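Local structure of phenol hydroxylase component phN (Pseudomonas stutzeri, 3U52) at residues 8-20 with 46-58. The protein forms the diiron-containing subunit of the hydroxylase of a bacterial multicomponent monooxygenase, which probably hydroxylates phenol using dioxygen. Residues are numbered along the deposited sequence; the frame is centred on the assembly and turned at random.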
loop_
_atom_site.group_PDB
_atom_site.type_symbol
_atom_site.label_atom_id
_atom_site.label_comp_id
_atom_site.label_asym_id
_atom_site.label_seq_id
_atom_site.Cartn_x
_atom_site.Cartn_y
_atom_site.Cartn_z
ATOM N N LEU A 8 24.025 27.011 -15.123
ATOM C CA LEU A 8 23.019 27.542 -14.206
ATOM C C LEU A 8 23.016 26.806 -12.886
ATOM O O LEU A 8 23.145 25.578 -12.848
ATOM C CB LEU A 8 21.616 27.483 -14.827
ATOM C CG LEU A 8 21.398 28.308 -16.092
ATOM C CD1 LEU A 8 20.291 27.650 -16.916
ATOM C CD2 LEU A 8 21.107 29.770 -15.728
ATOM N N ASN A 9 22.864 27.560 -11.804
ATOM C CA ASN A 9 22.594 26.937 -10.517
ATOM C C ASN A 9 21.150 26.462 -10.488
ATOM O O ASN A 9 20.378 26.729 -11.428
ATOM C CB ASN A 9 22.971 27.842 -9.319
ATOM C CG ASN A 9 22.247 29.184 -9.308
ATOM O OD1 ASN A 9 21.097 29.310 -9.698
ATOM N ND2 ASN A 9 22.933 30.196 -8.826
ATOM N N LEU A 10 20.767 25.756 -9.436
ATOM C CA LEU A 10 19.448 25.157 -9.403
ATOM C C LEU A 10 18.312 26.175 -9.381
ATOM O O LEU A 10 17.229 25.882 -9.888
ATOM C CB LEU A 10 19.317 24.208 -8.210
ATOM C CG LEU A 10 20.288 23.021 -8.173
ATOM C CD1 LEU A 10 20.417 22.477 -6.737
ATOM C CD2 LEU A 10 19.876 21.918 -9.188
ATOM N N LYS A 11 18.535 27.353 -8.795
ATOM C CA LYS A 11 17.465 28.332 -8.700
ATOM C C LYS A 11 17.231 29.007 -10.052
ATOM O O LYS A 11 16.086 29.197 -10.446
ATOM C CB LYS A 11 17.627 29.298 -7.493
ATOM C CG LYS A 11 17.817 30.784 -7.722
ATOM C CD LYS A 11 16.487 31.495 -7.915
ATOM C CE LYS A 11 16.409 32.858 -7.209
ATOM N NZ LYS A 11 17.470 33.807 -7.627
ATOM N N ASP A 12 18.311 29.327 -10.761
ATOM C CA ASP A 12 18.196 29.958 -12.062
ATOM C C ASP A 12 17.707 28.952 -13.097
ATOM O O ASP A 12 17.040 29.341 -14.037
ATOM C CB ASP A 12 19.531 30.527 -12.540
ATOM C CG ASP A 12 20.000 31.765 -11.743
ATOM O OD1 ASP A 12 19.153 32.597 -11.337
ATOM O OD2 ASP A 12 21.243 31.909 -11.541
ATOM N N LYS A 13 18.092 27.680 -12.959
ATOM C CA LYS A 13 17.570 26.638 -13.836
ATOM C C LYS A 13 16.050 26.523 -13.690
ATOM O O LYS A 13 15.349 26.470 -14.684
ATOM C CB LYS A 13 18.203 25.256 -13.593
ATOM C CG LYS A 13 17.990 24.310 -14.832
ATOM C CD LYS A 13 18.302 22.861 -14.564
ATOM C CE LYS A 13 19.800 22.599 -14.304
ATOM N NZ LYS A 13 20.552 22.115 -15.520
ATOM N N TYR A 14 15.549 26.461 -12.449
ATOM C CA TYR A 14 14.122 26.295 -12.212
ATOM C C TYR A 14 13.343 27.502 -12.776
ATOM O O TYR A 14 12.319 27.334 -13.349
ATOM C CB TYR A 14 13.824 26.097 -10.718
ATOM C CG TYR A 14 12.350 25.936 -10.463
ATOM C CD1 TYR A 14 11.598 26.981 -9.926
ATOM C CD2 TYR A 14 11.709 24.725 -10.776
ATOM C CE1 TYR A 14 10.224 26.814 -9.705
ATOM C CE2 TYR A 14 10.374 24.562 -10.578
ATOM C CZ TYR A 14 9.637 25.586 -10.030
ATOM O OH TYR A 14 8.290 25.409 -9.848
ATOM N N GLN A 15 13.855 28.711 -12.614
ATOM C CA GLN A 15 13.273 29.880 -13.246
ATOM C C GLN A 15 13.187 29.787 -14.766
ATOM O O GLN A 15 12.191 30.136 -15.355
ATOM C CB GLN A 15 14.006 31.139 -12.784
ATOM C CG GLN A 15 13.763 31.305 -11.313
ATOM C CD GLN A 15 14.154 32.655 -10.736
ATOM O OE1 GLN A 15 14.709 33.508 -11.430
ATOM N NE2 GLN A 15 13.859 32.850 -9.437
ATOM N N TYR A 16 14.223 29.286 -15.404
ATOM C CA TYR A 16 14.177 29.066 -16.827
ATOM C C TYR A 16 13.134 28.055 -17.279
ATOM O O TYR A 16 12.730 28.097 -18.410
ATOM C CB TYR A 16 15.548 28.641 -17.335
ATOM C CG TYR A 16 16.356 29.807 -17.879
ATOM C CD1 TYR A 16 17.516 30.242 -17.245
ATOM C CD2 TYR A 16 15.968 30.453 -19.035
ATOM C CE1 TYR A 16 18.270 31.326 -17.775
ATOM C CE2 TYR A 16 16.705 31.511 -19.559
ATOM C CZ TYR A 16 17.829 31.943 -18.930
ATOM O OH TYR A 16 18.496 32.991 -19.488
ATOM N N LEU A 17 12.783 27.115 -16.413
ATOM C CA LEU A 17 11.762 26.082 -16.663
ATOM C C LEU A 17 10.358 26.504 -16.199
ATOM O O LEU A 17 9.429 25.722 -16.273
ATOM C CB LEU A 17 12.143 24.791 -15.934
ATOM C CG LEU A 17 13.458 24.115 -16.419
ATOM C CD1 LEU A 17 13.752 22.829 -15.689
ATOM C CD2 LEU A 17 13.435 23.879 -17.907
ATOM N N THR A 18 10.211 27.707 -15.668
ATOM C CA THR A 18 8.886 28.206 -15.276
ATOM C C THR A 18 8.675 29.640 -15.778
ATOM O O THR A 18 7.948 29.881 -16.755
ATOM C CB THR A 18 8.660 28.200 -13.744
ATOM O OG1 THR A 18 9.772 28.841 -13.107
ATOM C CG2 THR A 18 8.508 26.761 -13.177
ATOM N N ARG A 19 9.278 30.612 -15.112
ATOM C CA ARG A 19 8.891 31.983 -15.400
ATOM C C ARG A 19 9.385 32.457 -16.752
ATOM O O ARG A 19 8.735 33.277 -17.376
ATOM C CB ARG A 19 9.219 32.956 -14.241
ATOM C CG ARG A 19 10.658 33.040 -13.840
ATOM C CD ARG A 19 10.818 33.976 -12.637
ATOM N NE ARG A 19 10.535 33.371 -11.326
ATOM C CZ ARG A 19 10.726 34.014 -10.160
ATOM N NH1 ARG A 19 10.481 33.420 -8.994
ATOM N NH2 ARG A 19 11.161 35.265 -10.157
ATOM N N ASP A 20 10.475 31.885 -17.248
ATOM C CA ASP A 20 10.990 32.282 -18.546
ATOM C C ASP A 20 10.034 31.966 -19.724
ATOM O O ASP A 20 10.160 32.565 -20.811
ATOM C CB ASP A 20 12.415 31.727 -18.791
ATOM C CG ASP A 20 13.047 32.314 -20.034
ATOM O OD1 ASP A 20 13.212 31.566 -21.042
ATOM O OD2 ASP A 20 13.275 33.557 -20.024
ATOM N N ASP A 46 7.805 44.762 -8.391
ATOM C CA ASP A 46 8.734 43.907 -9.146
ATOM C C ASP A 46 8.499 42.413 -8.867
ATOM O O ASP A 46 8.955 41.872 -7.839
ATOM C CB ASP A 46 10.171 44.277 -8.809
ATOM C CG ASP A 46 11.206 43.516 -9.647
ATOM O OD1 ASP A 46 12.433 43.715 -9.379
ATOM O OD2 ASP A 46 10.817 42.753 -10.574
ATOM N N TRP A 47 7.805 41.769 -9.807
ATOM C CA TRP A 47 7.409 40.362 -9.665
ATOM C C TRP A 47 8.602 39.438 -9.637
ATOM O O TRP A 47 8.534 38.343 -9.053
ATOM C CB TRP A 47 6.417 39.939 -10.739
ATOM C CG TRP A 47 4.960 40.203 -10.400
ATOM C CD1 TRP A 47 4.153 41.145 -10.962
ATOM C CD2 TRP A 47 4.149 39.510 -9.436
ATOM N NE1 TRP A 47 2.883 41.080 -10.418
ATOM C CE2 TRP A 47 2.860 40.077 -9.486
ATOM C CE3 TRP A 47 4.391 38.475 -8.530
ATOM C CZ2 TRP A 47 1.821 39.638 -8.675
ATOM C CZ3 TRP A 47 3.354 38.040 -7.729
ATOM C CH2 TRP A 47 2.094 38.620 -7.797
ATOM N N SER A 48 9.715 39.896 -10.210
ATOM C CA SER A 48 10.939 39.083 -10.270
ATOM C C SER A 48 11.582 38.895 -8.882
ATOM O O SER A 48 12.394 37.974 -8.650
ATOM C CB SER A 48 11.941 39.699 -11.247
ATOM O OG SER A 48 12.663 40.726 -10.583
ATOM N N GLN A 49 11.195 39.732 -7.938
ATOM C CA GLN A 49 11.643 39.494 -6.582
ATOM C C GLN A 49 10.904 38.370 -5.850
ATOM O O GLN A 49 11.273 38.010 -4.722
ATOM C CB GLN A 49 11.640 40.788 -5.808
ATOM C CG GLN A 49 12.651 41.726 -6.405
ATOM C CD GLN A 49 12.559 43.090 -5.829
ATOM O OE1 GLN A 49 13.590 43.711 -5.550
ATOM N NE2 GLN A 49 11.335 43.590 -5.650
ATOM N N TRP A 50 9.881 37.808 -6.495
ATOM C CA TRP A 50 9.260 36.565 -6.006
ATOM C C TRP A 50 10.311 35.453 -5.859
ATOM O O TRP A 50 11.042 35.163 -6.825
ATOM C CB TRP A 50 8.147 36.119 -6.987
ATOM C CG TRP A 50 7.464 34.862 -6.542
ATOM C CD1 TRP A 50 7.721 33.589 -6.953
ATOM C CD2 TRP A 50 6.437 34.772 -5.572
ATOM N NE1 TRP A 50 6.900 32.695 -6.294
ATOM C CE2 TRP A 50 6.101 33.399 -5.438
ATOM C CE3 TRP A 50 5.737 35.722 -4.808
ATOM C CZ2 TRP A 50 5.077 32.949 -4.567
ATOM C CZ3 TRP A 50 4.738 35.268 -3.921
ATOM C CH2 TRP A 50 4.431 33.888 -3.806
ATOM N N GLU A 51 10.426 34.854 -4.669
ATOM C CA GLU A 51 11.289 33.680 -4.460
ATOM C C GLU A 51 10.426 32.438 -4.465
ATOM O O GLU A 51 9.435 32.387 -3.730
ATOM C CB GLU A 51 12.049 33.754 -3.114
ATOM C CG GLU A 51 13.152 34.854 -3.031
ATOM C CD GLU A 51 14.211 34.763 -4.140
ATOM O OE1 GLU A 51 14.694 33.624 -4.442
ATOM O OE2 GLU A 51 14.570 35.846 -4.706
ATOM N N ASP A 52 10.772 31.457 -5.287
ATOM C CA ASP A 52 9.945 30.233 -5.407
ATOM C C ASP A 52 9.931 29.517 -4.068
ATOM O O ASP A 52 10.974 29.308 -3.480
ATOM C CB ASP A 52 10.449 29.319 -6.535
ATOM C CG ASP A 52 10.634 30.078 -7.878
ATOM O OD1 ASP A 52 11.774 30.139 -8.373
ATOM O OD2 ASP A 52 9.672 30.626 -8.438
ATOM N N PRO A 53 8.737 29.232 -3.532
ATOM C CA PRO A 53 8.657 28.563 -2.221
ATOM C C PRO A 53 9.052 27.092 -2.257
ATOM O O PRO A 53 9.332 26.495 -1.189
ATOM C CB PRO A 53 7.205 28.746 -1.803
ATOM C CG PRO A 53 6.439 28.950 -3.105
ATOM C CD PRO A 53 7.417 29.606 -4.067
ATOM N N PHE A 54 9.057 26.512 -3.457
ATOM C CA PHE A 54 9.520 25.139 -3.701
ATOM C C PHE A 54 9.858 25.109 -5.180
ATOM O O PHE A 54 9.314 25.912 -5.952
ATOM C CB PHE A 54 8.435 24.081 -3.402
ATOM C CG PHE A 54 7.038 24.495 -3.808
ATOM C CD1 PHE A 54 6.574 24.288 -5.101
ATOM C CD2 PHE A 54 6.193 25.128 -2.890
ATOM C CE1 PHE A 54 5.244 24.723 -5.461
ATOM C CE2 PHE A 54 4.916 25.563 -3.243
ATOM C CZ PHE A 54 4.443 25.337 -4.545
ATOM N N ARG A 55 10.744 24.186 -5.567
ATOM C CA ARG A 55 11.223 24.086 -6.949
ATOM C C ARG A 55 11.022 22.685 -7.507
ATOM O O ARG A 55 11.984 21.936 -7.658
ATOM C CB ARG A 55 12.702 24.466 -7.059
ATOM C CG ARG A 55 13.022 25.886 -6.654
ATOM C CD ARG A 55 14.504 26.210 -6.704
ATOM N NE ARG A 55 14.685 27.656 -6.484
ATOM C CZ ARG A 55 14.793 28.257 -5.295
ATOM N NH1 ARG A 55 14.930 29.575 -5.231
ATOM N NH2 ARG A 55 14.765 27.560 -4.166
ATOM N N LEU A 56 9.790 22.365 -7.870
ATOM C CA LEU A 56 9.418 21.055 -8.350
ATOM C C LEU A 56 8.950 21.101 -9.794
ATOM O O LEU A 56 7.870 21.631 -10.094
ATOM C CB LEU A 56 8.238 20.553 -7.530
ATOM C CG LEU A 56 8.361 19.570 -6.383
ATOM C CD1 LEU A 56 6.914 19.319 -5.942
ATOM C CD2 LEU A 56 9.010 18.272 -6.829
ATOM N N THR A 57 9.719 20.544 -10.699
ATOM C CA THR A 57 9.233 20.516 -12.072
ATOM C C THR A 57 8.125 19.454 -12.182
ATOM O O THR A 57 7.924 18.679 -11.230
ATOM C CB THR A 57 10.363 20.290 -13.065
ATOM O OG1 THR A 57 11.075 19.116 -12.673
ATOM C CG2 THR A 57 11.295 21.490 -13.100
ATOM N N MET A 58 7.356 19.472 -13.270
ATOM C CA MET A 58 6.204 18.583 -13.367
ATOM C C MET A 58 6.582 17.084 -13.320
ATOM O O MET A 58 5.858 16.300 -12.727
ATOM C CB MET A 58 5.336 18.874 -14.586
ATOM C CG MET A 58 4.455 20.108 -14.430
ATOM S SD MET A 58 3.538 20.170 -12.866
ATOM C CE MET A 58 2.672 18.636 -12.741
HETATM O O HOH W 1 7.370 26.937 -7.664
HETATM O O HOH W 2 7.012 23.330 -12.033
HETATM O O HOH W 3 13.681 35.382 -7.786
HETATM O O HOH W 4 9.670 30.552 -11.114
#
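Arg19 ties the loop 46-58 to the N-terminal segment through its guanidinium edge. NH1 donates to Asp52 OD2 in a salt bridge of 3.0 Å and to Trp50 O at 2.8 Å, both nearly straight, while NH2 adds a weak bond to Ser48 O. Both strong acceptors lie in the guanidinium plane, yet the donor approaches Asp52 OD2 from above the carboxylate plane, and the two flat groups stand 85° apart. A water donating to Asp52 OD2 also takes the N-H of Arg19 NE, adding an indirect link to the same carboxylate oxygen; with these partners along its edge the guanidinium has little freedom to turn. Gln15 NE2 lies over the guanidinium face and donates to a second water, which is also within bonding distance of Trp50 O and Ser48 O.

Tyr14 carries the apolar half. With CG anti to the backbone N (chi1 180°), its ring lies along the loop, and Asp52 OD1 meets the edge at CD1. Arg55 CA sits 3.7 Å from the ring centroid, 10° off the normal, a CH-pi contact. Two waters join Tyr14 OH to Phe54 O and Leu56 O. Arg55, extended from CG to NE, slants across Lys11, its NE 3.5 Å from Lys11 CB. Thr57 CG2 packs on Leu17 CD1 (3.8 Å).

Trp47 and Trp50 line a xenon site and pack on Phe246 of helix 220-250, while Phe54 and Leu56 rest on Met133 of helix 125-155. Both helices supply iron ligands, and the contact thus straps helix 10-16 to the outside of the diiron helical core; a chain of another protein binds Lys13 and Tyr16.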